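Local coordinates for chromosomal replication initiator protein DnaA (PDB 1L8Q) that probably binds the bacterial replication origin in its ATP-bound form and so initiates and regulates chromosomal DNA replication, at residues R67-A73 / V99-D105; D2-Y8 / G58-K62; D105-F109 / L136-R140. One frame throughout, in Å; residues are numbered along the deposited sequence.

Interaction 1: R67-A73 / V99-D105; sequences RVIYSSA and VDLLLLD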
loop_
_atom_site.group_PDB
_atom_site.type_symbol
_atom_site.label_atom_id
_atom_site.label_comp_id
_atom_site.label_asym_id
_atom_site.label_seq_id
_atom_site.Cartn_x
_atom_site.Cartn_y
_atom_site.Cartn_z
ATOM N N ARG A 67 -13.088 23.266 13.479
ATOM C CA ARG A 67 -11.816 22.972 14.118
ATOM C C ARG A 67 -11.445 21.515 13.780
ATOM O O ARG A 67 -12.216 20.585 14.059
ATOM C CB ARG A 67 -11.987 23.140 15.627
ATOM C CG ARG A 67 -10.827 23.814 16.366
ATOM C CD ARG A 67 -11.142 24.121 17.835
ATOM N NE ARG A 67 -10.166 25.022 18.444
ATOM C CZ ARG A 67 -10.456 26.243 18.881
ATOM N NH1 ARG A 67 -11.702 26.712 18.773
ATOM N NH2 ARG A 67 -9.504 27.000 19.428
ATOM N N VAL A 68 -10.277 21.305 13.178
ATOM C CA VAL A 68 -9.929 19.976 12.680
ATOM C C VAL A 68 -8.575 19.487 13.130
ATOM O O VAL A 68 -7.653 20.251 13.225
ATOM C CB VAL A 68 -9.891 19.972 11.130
ATOM C CG1 VAL A 68 -9.576 18.580 10.596
ATOM C CG2 VAL A 68 -11.184 20.493 10.549
ATOM N N ILE A 69 -8.450 18.200 13.396
ATOM C CA ILE A 69 -7.125 17.638 13.565
ATOM C C ILE A 69 -6.968 16.388 12.713
ATOM O O ILE A 69 -7.870 15.553 12.626
ATOM C CB ILE A 69 -6.776 17.335 15.030
ATOM C CG1 ILE A 69 -6.302 18.596 15.734
ATOM C CG2 ILE A 69 -5.600 16.401 15.088
ATOM C CD1 ILE A 69 -5.556 18.321 17.034
ATOM N N TYR A 70 -5.826 16.287 12.053
ATOM C CA TYR A 70 -5.489 15.099 11.320
ATOM C C TYR A 70 -4.247 14.523 11.915
ATOM O O TYR A 70 -3.343 15.245 12.278
ATOM C CB TYR A 70 -5.216 15.400 9.863
ATOM C CG TYR A 70 -4.483 14.259 9.168
ATOM C CD1 TYR A 70 -5.181 13.229 8.537
ATOM C CD2 TYR A 70 -3.100 14.198 9.174
ATOM C CE1 TYR A 70 -4.523 12.192 7.924
ATOM C CE2 TYR A 70 -2.431 13.159 8.572
ATOM C CZ TYR A 70 -3.144 12.158 7.948
ATOM O OH TYR A 70 -2.452 11.127 7.335
ATOM N N SER A 71 -4.181 13.211 11.991
ATOM C CA SER A 71 -2.980 12.593 12.486
ATOM C C SER A 71 -2.986 11.100 12.200
ATOM O O SER A 71 -4.032 10.460 12.212
ATOM C CB SER A 71 -2.839 12.864 13.984
ATOM O OG SER A 71 -1.884 11.988 14.536
ATOM N N SER A 72 -1.820 10.551 11.912
ATOM C CA SER A 72 -1.718 9.122 11.728
ATOM C C SER A 72 -1.612 8.538 13.105
ATOM O O SER A 72 -1.175 9.200 14.031
ATOM C CB SER A 72 -0.505 8.748 10.854
ATOM O OG SER A 72 0.740 8.914 11.534
ATOM N N ALA A 73 -2.041 7.305 13.254
ATOM C CA ALA A 73 -2.064 6.683 14.564
ATOM C C ALA A 73 -0.685 6.611 15.196
ATOM O O ALA A 73 -0.554 6.730 16.399
ATOM C CB ALA A 73 -2.687 5.303 14.487
ATOM N N VAL A 99 -12.127 19.193 19.096
ATOM C CA VAL A 99 -12.275 19.449 17.672
ATOM C C VAL A 99 -13.698 19.199 17.186
ATOM O O VAL A 99 -14.504 18.612 17.894
ATOM C CB VAL A 99 -11.294 18.589 16.840
ATOM C CG1 VAL A 99 -9.857 18.925 17.197
ATOM C CG2 VAL A 99 -11.556 17.125 17.055
ATOM N N ASP A 100 -14.007 19.673 15.984
ATOM C CA ASP A 100 -15.272 19.346 15.339
ATOM C C ASP A 100 -15.071 18.111 14.453
ATOM O O ASP A 100 -16.027 17.422 14.105
ATOM C CB ASP A 100 -15.751 20.489 14.442
ATOM C CG ASP A 100 -15.858 21.821 15.174
ATOM O OD1 ASP A 100 -16.542 21.889 16.222
ATOM O OD2 ASP A 100 -15.313 22.867 14.752
ATOM N N LEU A 101 -13.821 17.851 14.079
ATOM C CA LEU A 101 -13.503 16.790 13.132
ATOM C C LEU A 101 -12.159 16.152 13.467
ATOM O O LEU A 101 -11.132 16.798 13.349
ATOM C CB LEU A 101 -13.404 17.373 11.713
ATOM C CG LEU A 101 -13.796 16.480 10.510
ATOM C CD1 LEU A 101 -12.945 16.756 9.274
ATOM C CD2 LEU A 101 -13.813 14.975 10.820
ATOM N N LEU A 102 -12.170 14.888 13.868
ATOM C CA LEU A 102 -10.939 14.172 14.145
ATOM C C LEU A 102 -10.668 13.172 13.004
ATOM O O LEU A 102 -11.553 12.404 12.593
ATOM C CB LEU A 102 -11.029 13.461 15.498
ATOM C CG LEU A 102 -9.980 12.389 15.776
ATOM C CD1 LEU A 102 -8.625 12.969 15.660
ATOM C CD2 LEU A 102 -10.164 11.804 17.145
ATOM N N LEU A 103 -9.466 13.208 12.459
ATOM C CA LEU A 103 -9.116 12.297 11.391
ATOM C C LEU A 103 -7.924 11.481 11.831
ATOM O O LEU A 103 -6.814 12.025 11.947
ATOM C CB LEU A 103 -8.745 13.078 10.134
ATOM C CG LEU A 103 -9.731 14.130 9.596
ATOM C CD1 LEU A 103 -9.027 14.997 8.589
ATOM C CD2 LEU A 103 -10.966 13.489 8.979
ATOM N N LEU A 104 -8.152 10.195 12.109
ATOM C CA LEU A 104 -7.088 9.310 12.532
ATOM C C LEU A 104 -6.788 8.336 11.414
ATOM O O LEU A 104 -7.627 7.469 11.072
ATOM C CB LEU A 104 -7.472 8.558 13.801
ATOM C CG LEU A 104 -6.270 8.076 14.610
ATOM C CD1 LEU A 104 -5.455 9.282 15.094
ATOM C CD2 LEU A 104 -6.679 7.194 15.770
ATOM N N ASP A 105 -5.597 8.468 10.839
ATOM C CA ASP A 105 -5.206 7.696 9.677
ATOM C C ASP A 105 -4.349 6.513 10.099
ATOM O O ASP A 105 -3.638 6.600 11.084
ATOM C CB ASP A 105 -4.392 8.605 8.775
ATOM C CG ASP A 105 -4.406 8.172 7.327
ATOM O OD1 ASP A 105 -4.959 7.094 7.011
ATOM O OD2 ASP A 105 -3.894 8.871 6.428
#

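Interaction 2: D2-Y8 / G58-K62; sequences DFLNPKY and GNEAK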
loop_
_atom_site.group_PDB
_atom_site.type_symbol
_atom_site.label_atom_id
_atom_site.label_comp_id
_atom_site.label_asym_id
_atom_site.label_seq_id
_atom_site.Cartn_x
_atom_site.Cartn_y
_atom_site.Cartn_z
ATOM N N ASP A 2 -3.223 21.494 12.845
ATOM C CA ASP A 2 -4.187 20.548 12.187
ATOM C C ASP A 2 -3.499 19.472 11.322
ATOM O O ASP A 2 -3.913 18.319 11.314
ATOM C CB ASP A 2 -5.266 21.303 11.390
ATOM C CG ASP A 2 -4.715 22.006 10.180
ATOM O OD1 ASP A 2 -3.772 21.476 9.563
ATOM O OD2 ASP A 2 -5.179 23.086 9.755
ATOM N N PHE A 3 -2.452 19.865 10.604
ATOM C CA PHE A 3 -1.629 18.926 9.834
ATOM C C PHE A 3 -2.215 18.558 8.482
ATOM O O PHE A 3 -1.894 17.529 7.921
ATOM C CB PHE A 3 -1.302 17.678 10.668
ATOM C CG PHE A 3 -0.695 17.998 12.001
ATOM C CD1 PHE A 3 -1.496 18.144 13.122
ATOM C CD2 PHE A 3 0.676 18.201 12.124
ATOM C CE1 PHE A 3 -0.946 18.467 14.354
ATOM C CE2 PHE A 3 1.239 18.524 13.348
ATOM C CZ PHE A 3 0.426 18.664 14.469
ATOM N N LEU A 4 -3.045 19.427 7.944
ATOM C CA LEU A 4 -3.631 19.182 6.651
ATOM C C LEU A 4 -2.746 19.674 5.505
ATOM O O LEU A 4 -2.117 20.727 5.593
ATOM C CB LEU A 4 -4.999 19.836 6.579
ATOM C CG LEU A 4 -6.014 19.283 7.573
ATOM C CD1 LEU A 4 -7.194 20.218 7.702
ATOM C CD2 LEU A 4 -6.463 17.897 7.154
ATOM N N ASN A 5 -2.713 18.896 4.426
ATOM C CA ASN A 5 -1.982 19.242 3.214
ATOM C C ASN A 5 -2.986 19.693 2.157
ATOM O O ASN A 5 -3.706 18.881 1.581
ATOM C CB ASN A 5 -1.223 18.017 2.714
ATOM C CG ASN A 5 -0.116 18.365 1.743
ATOM O OD1 ASN A 5 1.058 18.182 2.046
ATOM N ND2 ASN A 5 -0.485 18.842 0.566
ATOM N N PRO A 6 -3.039 20.989 1.910
ATOM C CA PRO A 6 -4.031 21.566 0.998
ATOM C C PRO A 6 -4.183 20.839 -0.332
ATOM O O PRO A 6 -5.257 20.934 -0.927
ATOM C CB PRO A 6 -3.496 22.977 0.757
ATOM C CG PRO A 6 -2.755 23.305 1.993
ATOM C CD PRO A 6 -2.155 22.008 2.488
ATOM N N LYS A 7 -3.152 20.125 -0.785
ATOM C CA LYS A 7 -3.184 19.491 -2.112
ATOM C C LYS A 7 -4.277 18.422 -2.297
ATOM O O LYS A 7 -4.677 18.137 -3.413
ATOM C CB LYS A 7 -1.810 18.919 -2.485
ATOM C CG LYS A 7 -1.585 17.478 -2.053
ATOM C CD LYS A 7 -0.166 16.996 -2.371
ATOM C CE LYS A 7 0.072 15.579 -1.815
ATOM N NZ LYS A 7 1.424 15.038 -2.164
ATOM N N TYR A 8 -4.747 17.834 -1.203
ATOM C CA TYR A 8 -5.790 16.813 -1.280
ATOM C C TYR A 8 -7.151 17.468 -1.203
ATOM O O TYR A 8 -7.461 18.107 -0.202
ATOM C CB TYR A 8 -5.681 15.856 -0.098
ATOM C CG TYR A 8 -4.377 15.107 0.048
ATOM C CD1 TYR A 8 -4.013 14.117 -0.851
ATOM C CD2 TYR A 8 -3.543 15.341 1.138
ATOM C CE1 TYR A 8 -2.843 13.402 -0.682
ATOM C CE2 TYR A 8 -2.380 14.633 1.313
ATOM C CZ TYR A 8 -2.034 13.664 0.407
ATOM O OH TYR A 8 -0.866 12.960 0.581
ATOM N N GLY A 58 -11.019 16.995 5.766
ATOM C CA GLY A 58 -10.507 17.955 6.712
ATOM C C GLY A 58 -10.398 19.330 6.093
ATOM O O GLY A 58 -10.818 20.321 6.682
ATOM N N ASN A 59 -9.841 19.404 4.896
ATOM C CA ASN A 59 -9.713 20.698 4.246
ATOM C C ASN A 59 -11.062 21.372 4.046
ATOM O O ASN A 59 -11.178 22.587 4.217
ATOM C CB ASN A 59 -8.953 20.593 2.924
ATOM C CG ASN A 59 -7.493 20.318 3.127
ATOM O OD1 ASN A 59 -6.914 20.721 4.131
ATOM N ND2 ASN A 59 -6.890 19.608 2.196
ATOM N N GLU A 60 -12.075 20.583 3.695
ATOM C CA GLU A 60 -13.423 21.098 3.526
ATOM C C GLU A 60 -13.963 21.641 4.833
ATOM O O GLU A 60 -14.436 22.780 4.897
ATOM C CB GLU A 60 -14.362 20.004 3.034
ATOM C CG GLU A 60 -14.805 20.154 1.602
ATOM C CD GLU A 60 -15.666 21.375 1.388
ATOM O OE1 GLU A 60 -16.780 21.420 1.944
ATOM O OE2 GLU A 60 -15.230 22.293 0.657
ATOM N N ALA A 61 -13.910 20.820 5.877
ATOM C CA ALA A 61 -14.445 21.226 7.162
ATOM C C ALA A 61 -13.753 22.500 7.653
ATOM O O ALA A 61 -14.371 23.344 8.309
ATOM C CB ALA A 61 -14.311 20.105 8.176
ATOM N N LYS A 62 -12.480 22.653 7.316
ATOM C CA LYS A 62 -11.741 23.820 7.772
ATOM C C LYS A 62 -12.138 25.045 6.971
ATOM O O LYS A 62 -12.308 26.136 7.511
ATOM C CB LYS A 62 -10.235 23.592 7.671
ATOM C CG LYS A 62 -9.432 24.666 8.357
ATOM C CD LYS A 62 -7.974 24.286 8.466
ATOM C CE LYS A 62 -7.260 24.518 7.152
ATOM N NZ LYS A 62 -5.789 24.616 7.353
#

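Interaction 3: D105-F109 / L136-R140; sequences DDVQF and LASDR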
loop_
_atom_site.group_PDB
_atom_site.type_symbol
_atom_site.label_atom_id
_atom_site.label_comp_id
_atom_site.label_asym_id
_atom_site.label_seq_id
_atom_site.Cartn_x
_atom_site.Cartn_y
_atom_site.Cartn_z
ATOM N N ASP A 105 -5.597 8.468 10.839
ATOM C CA ASP A 105 -5.206 7.696 9.677
ATOM C C ASP A 105 -4.349 6.513 10.099
ATOM O O ASP A 105 -3.638 6.600 11.084
ATOM C CB ASP A 105 -4.392 8.605 8.775
ATOM C CG ASP A 105 -4.406 8.172 7.327
ATOM O OD1 ASP A 105 -4.959 7.094 7.011
ATOM O OD2 ASP A 105 -3.894 8.871 6.428
ATOM N N ASP A 106 -4.421 5.410 9.354
ATOM C CA ASP A 106 -3.606 4.219 9.624
ATOM C C ASP A 106 -3.795 3.563 11.010
ATOM O O ASP A 106 -2.823 3.160 11.659
ATOM C CB ASP A 106 -2.131 4.511 9.374
ATOM C CG ASP A 106 -1.830 4.795 7.901
ATOM O OD1 ASP A 106 -0.909 5.610 7.623
ATOM O OD2 ASP A 106 -2.457 4.265 6.950
ATOM N N VAL A 107 -5.051 3.417 11.418
ATOM C CA VAL A 107 -5.429 2.861 12.721
ATOM C C VAL A 107 -4.769 1.533 13.086
ATOM O O VAL A 107 -4.598 1.218 14.236
ATOM C CB VAL A 107 -6.925 2.703 12.790
ATOM C CG1 VAL A 107 -7.311 1.800 13.935
ATOM C CG2 VAL A 107 -7.559 4.046 12.946
ATOM N N GLN A 108 -4.396 0.767 12.100
ATOM C CA GLN A 108 -3.727 -0.509 12.318
ATOM C C GLN A 108 -2.546 -0.382 13.265
ATOM O O GLN A 108 -2.234 -1.318 13.999
ATOM C CB GLN A 108 -3.201 -0.981 10.978
ATOM C CG GLN A 108 -3.734 -0.076 9.873
ATOM C CD GLN A 108 -2.667 0.374 8.974
ATOM O OE1 GLN A 108 -1.616 -0.221 8.937
ATOM N NE2 GLN A 108 -2.915 1.430 8.238
ATOM N N PHE A 109 -1.864 0.764 13.208
ATOM C CA PHE A 109 -0.664 0.991 14.004
ATOM C C PHE A 109 -0.962 1.254 15.480
ATOM O O PHE A 109 -0.054 1.437 16.280
ATOM C CB PHE A 109 0.192 2.109 13.392
ATOM C CG PHE A 109 0.828 1.730 12.081
ATOM C CD1 PHE A 109 1.615 0.586 11.982
ATOM C CD2 PHE A 109 0.627 2.498 10.946
ATOM C CE1 PHE A 109 2.195 0.219 10.755
ATOM C CE2 PHE A 109 1.197 2.147 9.731
ATOM C CZ PHE A 109 1.981 1.002 9.633
ATOM N N LEU A 136 -11.946 7.497 10.606
ATOM C CA LEU A 136 -10.774 6.660 10.747
ATOM C C LEU A 136 -10.454 6.071 9.411
ATOM O O LEU A 136 -11.332 5.950 8.561
ATOM C CB LEU A 136 -11.037 5.507 11.715
ATOM C CG LEU A 136 -11.299 5.807 13.180
ATOM C CD1 LEU A 136 -10.584 7.056 13.615
ATOM C CD2 LEU A 136 -12.752 5.953 13.361
ATOM N N ALA A 137 -9.201 5.688 9.220
ATOM C CA ALA A 137 -8.804 4.972 8.020
ATOM C C ALA A 137 -7.820 3.892 8.430
ATOM O O ALA A 137 -7.062 4.055 9.408
ATOM C CB ALA A 137 -8.189 5.881 7.038
ATOM N N SER A 138 -7.854 2.777 7.710
ATOM C CA SER A 138 -7.030 1.636 8.045
ATOM C C SER A 138 -6.741 0.856 6.799
ATOM O O SER A 138 -7.407 1.037 5.789
ATOM C CB SER A 138 -7.727 0.743 9.050
ATOM O OG SER A 138 -7.082 -0.526 9.099
ATOM N N ASP A 139 -5.747 -0.015 6.857
ATOM C CA ASP A 139 -5.428 -0.814 5.699
ATOM C C ASP A 139 -6.186 -2.116 5.788
ATOM O O ASP A 139 -6.066 -2.968 4.928
ATOM C CB ASP A 139 -3.907 -1.073 5.584
ATOM C CG ASP A 139 -3.385 -1.969 6.684
ATOM O OD1 ASP A 139 -4.044 -2.063 7.737
ATOM O OD2 ASP A 139 -2.329 -2.624 6.598
ATOM N N ARG A 140 -6.951 -2.293 6.845
ATOM C CA ARG A 140 -7.682 -3.536 6.995
ATOM C C ARG A 140 -8.947 -3.316 7.786
ATOM O O ARG A 140 -9.057 -2.354 8.541
ATOM C CB ARG A 140 -6.801 -4.594 7.655
ATOM C CG ARG A 140 -6.437 -4.284 9.081
ATOM C CD ARG A 140 -5.219 -5.007 9.559
ATOM N NE ARG A 140 -4.117 -4.852 8.619
ATOM C CZ ARG A 140 -2.891 -5.323 8.814
ATOM N NH1 ARG A 140 -2.595 -5.988 9.922
ATOM N NH2 ARG A 140 -1.959 -5.126 7.895
#

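Interaction 1: R67-A73 / V99-D105
Val68 to Ser72 pair with Leu101 to Asp105 as neighbouring parallel strands in the sheet of the AAA+ domain. The two strands run nearly parallel, their directions 13° apart. Backbone bonds zip them together: Ile69 N donates to Leu101 O at 3.0 Å, and Leu103 N returns to Ile69 O at 2.8 Å. The same pattern carries on through Ser71 to Asp105. Beyond it, Ala73 N binds Asp105 O as helix 73-86 begins, with Ser72 at its N-cap. At the other end the Asp100 carboxylate folds back beside its own backbone N (chi1 -55°). Asp100 OD2 accepts Arg67 N at 2.6 Å in an almost straight bond. The other oxygen, OD1, is in a salt bridge with Lys132.

Val68, Tyr70, Leu101, Leu103 and Asp105 share one face, which meets helix 50-63. There Val68 CG2 lies 4.0 Å from Leu101 CB. The Tyr70 side chain crosses Leu103 at about a right angle, with Tyr70 CD1 3.9 Å from Leu103 CB. Ile69 is on the opposite face, packed on Val99 and on helix 89-97.

The Tyr70 hydroxyl gives the side-chain bond at the C-terminal end. Tyr70 OH donates to Asp105 OD2 at 2.8 Å, on the lone pair turned away from OD1. Ring and carboxylate planes stand 70° apart, with OD2 in the ring plane. Thr51 OG1 also bonds OD2, so two hydroxyls hold this oxygen. Asp105 belongs to the ATP site and lies close to the bound magnesium ion. A hydrophobic strand ending in such an acidic residue is the Walker B element of P-loop ATPases.

Interaction 2: D2-Y8 / G58-K62
Gly58 meets Leu4 on one side of helix 50-63. The methyl carbon Leu4 CD1 rests 3.7 Å from Gly58 C, and Leu4 CD2 approaches Gly58 CA. With no side chain at Gly58, the leucine can lie directly on the helix backbone.

Asn59 binds the loop backbone. Its amide points at the turn formed by Asn5 to Tyr8, a type I beta turn. Asn59 ND2 donates to Tyr8 O at 2.9 Å. That oxygen lies in the plane of the asparagine amide, and the N-H meets it in the carbonyl plane. A second, weak bond runs from Asn59 ND2 to Asn5 O at 3.3 Å. One amide nitrogen therefore holds both ends of the turn. The Asn59 oxygen lies against the Leu4 side chain instead, as the two slide past each other in opposite directions.

Lys62 comes one helical turn after Gly58. Its chain is bent at chi3 (79°), which brings the ammonium group across the end of Asp2. Lys62 NZ forms a salt bridge with Asp2 OD2 at 2.9 Å, on the syn side. The other oxygen, Asp2 OD1, accepts Leu4 N at 2.7 Å in an Asx turn.

Tyr8 packs edge-to-face with His52 and touches the bound ADP. The loop lies along helix 50-63 and beside the sheet edge. Leu4 sits between Gln55 of that helix, Val68 and Tyr70 of strand 68-72, and Leu103 of strand 101-105.

Interaction 3: D105-F109 / L136-R140
Gln108 lies over Asp139 just past the ends of two adjacent strands of the P-loop ATPase core. Segment 105-109 leaves the Walker B strand and enters a 3-10 turn. Segment 136-140 runs out of strand 133-138. Gln108, Ala137 and Val107 bury the most surface between them.

The Gln108 side chain crosses that of Asp139 at about a right angle, but their flat ends are stacked. The amide and carboxylate planes are 24° apart, and Gln108 CD is 3.4 Å from Asp139 CG. This is a face-on contact, and no hydrogen bond joins the amide to the carboxylate. The carboxylate is held instead by Arg140, where Arg140 NH2 makes a salt bridge with Asp139 OD2 at 2.8 Å. The chain of Gln108 also passes Ser138, with Gln108 CG 3.5 Å from Ser138 OG. Ser138 OG in turn donates to Arg140 O at 2.7 Å.

Ala137 works through both its carbonyl and its methyl group. Val107 N donates to Ala137 O at 2.9 Å in a nearly straight bond of 171°, lying in the carbonyl plane. This ties the turn to the neighbouring strand just after Asp106, a magnesium-binding residue. The methyl carbon Ala137 CB sits 3.5 Å from Asp105 OD1; Thr51 holds the other oxygen of that carboxylate. Ala137 also touches Lys50 and Leu54 of helix 50-63.

Val107 points toward the strand. With CG1 anti to the backbone N (chi1 164°), CG2 is left beside that nitrogen and faces the strand. Val107 CG2 lies 4.0 Å from Leu136 CB.

Overall arrangement
The modelled chain starts in segment 2-8 and passes through helix 20-31, strand 40-43 and most of helix 50-63 before interaction 2 closes this first loop. Strand 68-72 follows. Helices 73-86 and 89-97 then lead to strand 101-105, where interaction 1 closes the second. Interaction 3 opens at once, since both share Asp105, and closes at strand 133-138 after helix 114-129. The three loops run in series and neither nest nor cross. Interactions 1 and 2 meet through Tyr70 N and Asp2 O, a probable hydrogen bond. Leu104 O and Ala137 N link interactions 1 and 3 likewise. Together they join the N-terminal loop, helix 50-63 and three adjacent strands.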